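Local coordinates for transcriptional activator, putative (Pyrococcus furiosus, PDB 1RTW), which is a putative transcriptional activator of unestablished function, an all-helical member of the TENA/THI-4/PQQC family with four chains in its assembly, at residues N10-W14 against F191-K196; F17-L23 against W202-Y206. One frame throughout, in Å; residues are numbered along the deposited sequence.

Contact 1 (N10-W14 against F191-K196)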
loop_
_atom_site.group_PDB
_atom_site.type_symbol
_atom_site.label_atom_id
_atom_site.label_comp_id
_atom_site.label_asym_id
_atom_site.label_seq_id
_atom_site.Cartn_x
_atom_site.Cartn_y
_atom_site.Cartn_z
ATOM N N ASN B 10 -24.933 -13.418 -10.325
ATOM C CA ASN B 10 -24.406 -12.583 -11.413
ATOM C C ASN B 10 -24.533 -13.312 -12.744
ATOM O O ASN B 10 -23.978 -12.870 -13.754
ATOM C CB ASN B 10 -22.926 -12.225 -11.207
ATOM C CG ASN B 10 -22.704 -11.282 -10.054
ATOM O OD1 ASN B 10 -22.733 -10.069 -10.216
ATOM N ND2 ASN B 10 -22.461 -11.839 -8.881
ATOM N N GLU B 11 -25.285 -14.411 -12.755
ATOM C CA GLU B 11 -25.464 -15.198 -13.970
ATOM C C GLU B 11 -26.037 -14.374 -15.118
ATOM O O GLU B 11 -25.786 -14.668 -16.287
ATOM C CB GLU B 11 -26.325 -16.438 -13.702
ATOM C CG GLU B 11 -27.801 -16.164 -13.416
ATOM C CD GLU B 11 -28.592 -17.428 -13.091
ATOM O OE1 GLU B 11 -27.985 -18.512 -12.932
ATOM O OE2 GLU B 11 -29.831 -17.337 -12.984
ATOM N N ASN B 12 -26.747 -13.302 -14.784
ATOM C CA ASN B 12 -27.331 -12.446 -15.807
ATOM C C ASN B 12 -26.231 -11.689 -16.557
ATOM O O ASN B 12 -26.258 -11.600 -17.787
ATOM C CB ASN B 12 -28.347 -11.477 -15.188
ATOM C CG ASN B 12 -29.590 -11.294 -16.057
ATOM O OD1 ASN B 12 -30.716 -11.535 -15.607
ATOM N ND2 ASN B 12 -29.391 -10.872 -17.305
ATOM N N ILE B 13 -25.236 -11.197 -15.822
ATOM C CA ILE B 13 -24.124 -10.475 -16.432
ATOM C C ILE B 13 -23.216 -11.434 -17.199
ATOM O O ILE B 13 -22.794 -11.137 -18.313
ATOM C CB ILE B 13 -23.292 -9.714 -15.377
ATOM C CG1 ILE B 13 -24.178 -8.687 -14.669
ATOM C CG2 ILE B 13 -22.098 -9.017 -16.039
ATOM C CD1 ILE B 13 -23.466 -7.904 -13.579
ATOM N N TRP B 14 -22.925 -12.588 -16.605
ATOM C CA TRP B 14 -22.069 -13.578 -17.259
ATOM C C TRP B 14 -22.677 -14.105 -18.551
ATOM O O TRP B 14 -21.958 -14.378 -19.511
ATOM C CB TRP B 14 -21.744 -14.738 -16.309
ATOM C CG TRP B 14 -20.703 -14.374 -15.288
ATOM C CD1 TRP B 14 -20.660 -13.235 -14.530
ATOM C CD2 TRP B 14 -19.535 -15.127 -14.942
ATOM N NE1 TRP B 14 -19.539 -13.232 -13.746
ATOM C CE2 TRP B 14 -18.822 -14.381 -13.983
ATOM C CE3 TRP B 14 -19.012 -16.360 -15.357
ATOM C CZ2 TRP B 14 -17.623 -14.822 -13.422
ATOM C CZ3 TRP B 14 -17.819 -16.801 -14.799
ATOM C CH2 TRP B 14 -17.137 -16.029 -13.845
ATOM N N PHE B 191 -17.172 -8.930 -6.621
ATOM C CA PHE B 191 -17.381 -9.946 -7.658
ATOM C C PHE B 191 -18.310 -9.402 -8.750
ATOM O O PHE B 191 -18.080 -9.613 -9.947
ATOM C CB PHE B 191 -17.963 -11.237 -7.056
ATOM C CG PHE B 191 -18.034 -12.391 -8.036
ATOM C CD1 PHE B 191 -19.107 -12.516 -8.924
ATOM C CD2 PHE B 191 -17.005 -13.330 -8.098
ATOM C CE1 PHE B 191 -19.150 -13.554 -9.859
ATOM C CE2 PHE B 191 -17.036 -14.370 -9.026
ATOM C CZ PHE B 191 -18.111 -14.483 -9.910
ATOM N N LYS B 192 -19.361 -8.706 -8.321
ATOM C CA LYS B 192 -20.325 -8.105 -9.235
ATOM C C LYS B 192 -19.644 -7.064 -10.117
ATOM O O LYS B 192 -19.806 -7.066 -11.338
ATOM C CB LYS B 192 -21.454 -7.437 -8.445
ATOM C CG LYS B 192 -22.427 -6.623 -9.287
ATOM C CD LYS B 192 -23.569 -6.071 -8.442
ATOM C CE LYS B 192 -24.395 -7.199 -7.836
ATOM N NZ LYS B 192 -25.423 -6.695 -6.886
ATOM N N GLU B 193 -18.860 -6.196 -9.489
ATOM C CA GLU B 193 -18.168 -5.139 -10.202
ATOM C C GLU B 193 -17.134 -5.714 -11.173
ATOM O O GLU B 193 -17.045 -5.256 -12.312
ATOM C CB GLU B 193 -17.537 -4.163 -9.198
ATOM C CG GLU B 193 -17.090 -2.822 -9.776
ATOM C CD GLU B 193 -18.238 -1.936 -10.275
ATOM O OE1 GLU B 193 -17.942 -0.901 -10.917
ATOM O OE2 GLU B 193 -19.427 -2.249 -10.014
ATOM N N VAL B 194 -16.388 -6.738 -10.748
ATOM C CA VAL B 194 -15.394 -7.339 -11.635
ATOM C C VAL B 194 -16.103 -8.000 -12.822
ATOM O O VAL B 194 -15.600 -7.969 -13.952
ATOM C CB VAL B 194 -14.455 -8.348 -10.898
ATOM C CG1 VAL B 194 -13.513 -9.044 -11.893
ATOM C CG2 VAL B 194 -13.630 -7.621 -9.860
ATOM N N SER B 195 -17.300 -8.529 -12.566
ATOM C CA SER B 195 -18.112 -9.175 -13.599
ATOM C C SER B 195 -18.475 -8.191 -14.706
ATOM O O SER B 195 -18.380 -8.515 -15.889
ATOM C CB SER B 195 -19.393 -9.757 -12.992
ATOM O OG SER B 195 -19.112 -10.890 -12.196
ATOM N N LYS B 196 -18.886 -6.989 -14.309
ATOM C CA LYS B 196 -19.247 -5.927 -15.249
ATOM C C LYS B 196 -18.039 -5.520 -16.095
ATOM O O LYS B 196 -18.160 -5.256 -17.291
ATOM C CB LYS B 196 -19.781 -4.709 -14.489
ATOM C CG LYS B 196 -21.140 -4.928 -13.846
ATOM C CD LYS B 196 -21.619 -3.693 -13.093
ATOM C CE LYS B 196 -22.931 -3.983 -12.337
ATOM N NZ LYS B 196 -23.458 -2.805 -11.571
#

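Contact 2 (F17-L23 against W202-Y206)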
loop_
_atom_site.group_PDB
_atom_site.type_symbol
_atom_site.label_atom_id
_atom_site.label_comp_id
_atom_site.label_asym_id
_atom_site.label_seq_id
_atom_site.Cartn_x
_atom_site.Cartn_y
_atom_site.Cartn_z
ATOM N N PHE B 17 -21.643 -12.456 -21.663
ATOM C CA PHE B 17 -20.362 -12.779 -22.304
ATOM C C PHE B 17 -20.157 -14.274 -22.577
ATOM O O PHE B 17 -19.082 -14.710 -22.997
ATOM C CB PHE B 17 -19.143 -12.132 -21.613
ATOM C CG PHE B 17 -18.860 -12.625 -20.214
ATOM C CD1 PHE B 17 -18.173 -13.816 -20.006
ATOM C CD2 PHE B 17 -19.175 -11.832 -19.106
ATOM C CE1 PHE B 17 -17.793 -14.211 -18.723
ATOM C CE2 PHE B 17 -18.803 -12.211 -17.817
ATOM C CZ PHE B 17 -18.106 -13.403 -17.624
ATOM N N LEU B 18 -21.227 -15.042 -22.410
ATOM C CA LEU B 18 -21.198 -16.478 -22.654
ATOM C C LEU B 18 -22.323 -16.838 -23.628
ATOM O O LEU B 18 -23.323 -17.457 -23.242
ATOM C CB LEU B 18 -21.367 -17.244 -21.335
ATOM C CG LEU B 18 -20.254 -17.076 -20.295
ATOM C CD1 LEU B 18 -20.662 -17.663 -18.950
ATOM C CD2 LEU B 18 -18.991 -17.721 -20.806
ATOM N N PRO B 19 -22.154 -16.497 -24.920
ATOM C CA PRO B 19 -20.998 -15.816 -25.504
ATOM C C PRO B 19 -21.205 -14.326 -25.790
ATOM O O PRO B 19 -22.329 -13.828 -25.869
ATOM C CB PRO B 19 -20.845 -16.548 -26.814
ATOM C CG PRO B 19 -22.304 -16.615 -27.261
ATOM C CD PRO B 19 -23.056 -16.979 -25.986
ATOM N N HIS B 20 -20.095 -13.619 -25.946
ATOM C CA HIS B 20 -20.135 -12.205 -26.293
ATOM C C HIS B 20 -19.838 -12.188 -27.782
ATOM O O HIS B 20 -19.268 -13.147 -28.305
ATOM C CB HIS B 20 -19.053 -11.420 -25.547
ATOM C CG HIS B 20 -18.952 -9.984 -25.963
ATOM N ND1 HIS B 20 -18.192 -9.571 -27.035
ATOM C CD2 HIS B 20 -19.519 -8.864 -25.452
ATOM C CE1 HIS B 20 -18.295 -8.260 -27.168
ATOM N NE2 HIS B 20 -19.095 -7.807 -26.218
ATOM N N LYS B 21 -20.222 -11.103 -28.450
ATOM C CA LYS B 21 -20.000 -10.934 -29.885
ATOM C C LYS B 21 -18.602 -11.395 -30.289
ATOM O O LYS B 21 -18.442 -12.174 -31.235
ATOM C CB LYS B 21 -20.194 -9.458 -30.264
ATOM C CG LYS B 21 -20.037 -9.135 -31.738
ATOM C CD LYS B 21 -20.117 -7.624 -31.968
ATOM C CE LYS B 21 -19.896 -7.269 -33.430
ATOM N NZ LYS B 21 -19.866 -5.786 -33.642
ATOM N N PHE B 22 -17.608 -10.967 -29.517
ATOM C CA PHE B 22 -16.216 -11.309 -29.780
ATOM C C PHE B 22 -15.962 -12.814 -29.793
ATOM O O PHE B 22 -15.186 -13.305 -30.616
ATOM C CB PHE B 22 -15.306 -10.631 -28.752
ATOM C CG PHE B 22 -13.837 -10.779 -29.042
ATOM C CD1 PHE B 22 -13.108 -11.829 -28.495
ATOM C CD2 PHE B 22 -13.176 -9.843 -29.835
ATOM C CE1 PHE B 22 -11.743 -11.943 -28.730
ATOM C CE2 PHE B 22 -11.806 -9.945 -30.079
ATOM C CZ PHE B 22 -11.088 -10.999 -29.524
ATOM N N LEU B 23 -16.611 -13.537 -28.883
ATOM C CA LEU B 23 -16.447 -14.984 -28.786
ATOM C C LEU B 23 -17.111 -15.730 -29.938
ATOM O O LEU B 23 -16.611 -16.763 -30.376
ATOM C CB LEU B 23 -16.964 -15.497 -27.439
ATOM C CG LEU B 23 -16.356 -14.836 -26.189
ATOM C CD1 LEU B 23 -16.903 -15.489 -24.939
ATOM C CD2 LEU B 23 -14.840 -14.927 -26.197
ATOM N N TRP B 202 -14.725 -7.001 -23.439
ATOM C CA TRP B 202 -14.884 -7.579 -24.770
ATOM C C TRP B 202 -15.229 -6.527 -25.824
ATOM O O TRP B 202 -14.815 -6.650 -26.973
ATOM C CB TRP B 202 -15.933 -8.687 -24.763
ATOM C CG TRP B 202 -15.580 -9.864 -23.896
ATOM C CD1 TRP B 202 -16.164 -10.212 -22.711
ATOM C CD2 TRP B 202 -14.540 -10.830 -24.128
ATOM N NE1 TRP B 202 -15.550 -11.325 -22.189
ATOM C CE2 TRP B 202 -14.559 -11.726 -23.037
ATOM C CE3 TRP B 202 -13.600 -11.017 -25.142
ATOM C CZ2 TRP B 202 -13.664 -12.799 -22.937
ATOM C CZ3 TRP B 202 -12.709 -12.082 -25.038
ATOM C CH2 TRP B 202 -12.751 -12.960 -23.944
ATOM N N ASP B 203 -15.949 -5.480 -25.425
ATOM C CA ASP B 203 -16.331 -4.406 -26.351
ATOM C C ASP B 203 -15.145 -3.605 -26.894
ATOM O O ASP B 203 -15.231 -3.022 -27.976
ATOM C CB ASP B 203 -17.317 -3.433 -25.690
ATOM C CG ASP B 203 -18.659 -4.069 -25.387
ATOM O OD1 ASP B 203 -19.247 -3.747 -24.328
ATOM O OD2 ASP B 203 -19.130 -4.885 -26.209
ATOM N N ILE B 204 -14.049 -3.575 -26.141
ATOM C CA ILE B 204 -12.852 -2.837 -26.531
ATOM C C ILE B 204 -12.380 -3.156 -27.946
ATOM O O ILE B 204 -11.941 -2.267 -28.666
ATOM C CB ILE B 204 -11.699 -3.081 -25.526
ATOM C CG1 ILE B 204 -12.024 -2.418 -24.185
ATOM C CG2 ILE B 204 -10.397 -2.536 -26.067
ATOM C CD1 ILE B 204 -11.038 -2.759 -23.074
ATOM N N ALA B 205 -12.485 -4.418 -28.346
ATOM C CA ALA B 205 -12.062 -4.823 -29.679
ATOM C C ALA B 205 -12.767 -4.038 -30.797
ATOM O O ALA B 205 -12.180 -3.773 -31.850
ATOM C CB ALA B 205 -12.297 -6.299 -29.856
ATOM N N TYR B 206 -14.018 -3.646 -30.553
ATOM C CA TYR B 206 -14.789 -2.912 -31.549
ATOM C C TYR B 206 -14.703 -1.403 -31.389
ATOM O O TYR B 206 -15.293 -0.654 -32.167
ATOM C CB TYR B 206 -16.234 -3.408 -31.559
ATOM C CG TYR B 206 -16.282 -4.911 -31.706
ATOM C CD1 TYR B 206 -16.041 -5.515 -32.939
ATOM C CD2 TYR B 206 -16.432 -5.729 -30.588
ATOM C CE1 TYR B 206 -15.932 -6.898 -33.052
ATOM C CE2 TYR B 206 -16.329 -7.110 -30.686
ATOM C CZ TYR B 206 -16.072 -7.691 -31.921
ATOM O OH TYR B 206 -15.925 -9.056 -32.007
#

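Contact 1 (N10-W14 against F191-K196)
W14 and S195 supply the polar link between these two helical segments. W14 NE1 donates to S195 OG at 2.8 Å with an N-H...O angle of 164°, and the oxygen lies at the ring edge, in the indole plane. In turn S195 OG donates to F191 O, one turn earlier in its own helix, at 2.8 Å. That carbonyl also takes the regular helical bond from S195 N, the two donors arriving from opposite faces of its plane. S195 OG sits beside its own backbone N (chi1 -71°), which lets one hydroxyl fold back on the helix while receiving the indole.

The aromatic contact runs alongside this relay. W14 CZ2 comes within 3.6 Å of F191 CZ. The planes are 8° apart, yet the centroids of the W14 six-membered ring and the F191 ring are 5.8 Å apart, so the rings are slid past each other with little overlap. C127 of helix 118-142 also packs against F191 and S195.

N10, just before helix 11-15, adds an amide contact. N10 ND2 lies 3.4 Å from F191 CD1 near the plane of the phenyl ring, at the edge, while N10 OD1 rests 3.3 Å from K192 CA. The hydrogen bond of N10 ND2 goes to L6 O.

I13 adds van der Waals contacts: I13 CD1 meets the aliphatic part of K196 at K196 CG, 3.8 Å away, and I13 CG2 packs against S195 O.

Chemically, the buried indole N-H and serine hydroxyl are both satisfied by a directed chain ending on a helix carbonyl, which holds the S195 side chain in its rotamer, orients its hydroxyl and couples the indole's placement to the backbone of helix 181-201.

Contact 2 (F17-L23 against W202-Y206)
The imidazole of H20 is gripped at both nitrogens. H20 NE2 donates to D203 OD2 at 2.9 Å with an N-H...O angle of 156°; the oxygen lies in the ring plane, whereas the histidine nitrogen stands above the carboxylate, 49° out of its plane. H20 ND1 accepts from F22 N at 2.9 Å, making H20 the side-chain N-cap of helix 21-28.

W202 CB sits over the centre of one imidazole face, 3.3 Å from the H20 ring centroid, a CH-pi contact. With chi1 at -63°, the W202 ring extends beside its own backbone N and enters an aromatic cluster with F17, H20 and F22. F17 CB meets W202 CD1, and F22 CD1 approaches W202 CE3 at 3.5 Å; both ring pairs are oblique. L23 CD2 lies over a face of the W202 six-membered ring, 3.9 Å from its centroid. Y132 also meets W202, and W39 meets F22.

Y206 is covered from opposite faces by its neighbour A205 CB and by K21. The extended lysine chain lays CD and NZ over the ring, K21 NZ 4.2 Å from the Y206 ring centroid in a cation-pi contact. Y206 OH reaches 3.2 Å from F22 CA and has a weak hydrogen bond with E25. A205 CB touches the F22 ring at CD2 and CE2, approaching obliquely.

The backbone N-H donated to H20 ND1, tilted from the ring plane, and the bond from H20 NE2 to D203 are together consistent with the proton being on NE2. Both nitrogens of the buried imidazole are thus engaged, and the arrangement ties the start of helix 21-28 to the segment following helix 181-201.

In the fold
From the N terminus, the chain passes helix 2-8, then enters contact 1 with helix 11-15 and contact 2 with the start of helix 21-28. It next runs through the helices from 33-60 to 159-176 before helix 181-201 returns to complete contact 1 and the following residues complete contact 2. Each contact therefore closes a loop of nearly 180 residues. Their segments alternate, so the loops cross rather than nest. The centres lie about 15 Å apart, and the contacts touch through packing of F17 CE2 near S195 O; W14 and F17 also meet. Together they tie helix 11-15 and the turn into helix 21-28 to helix 181-201 and the residues after it.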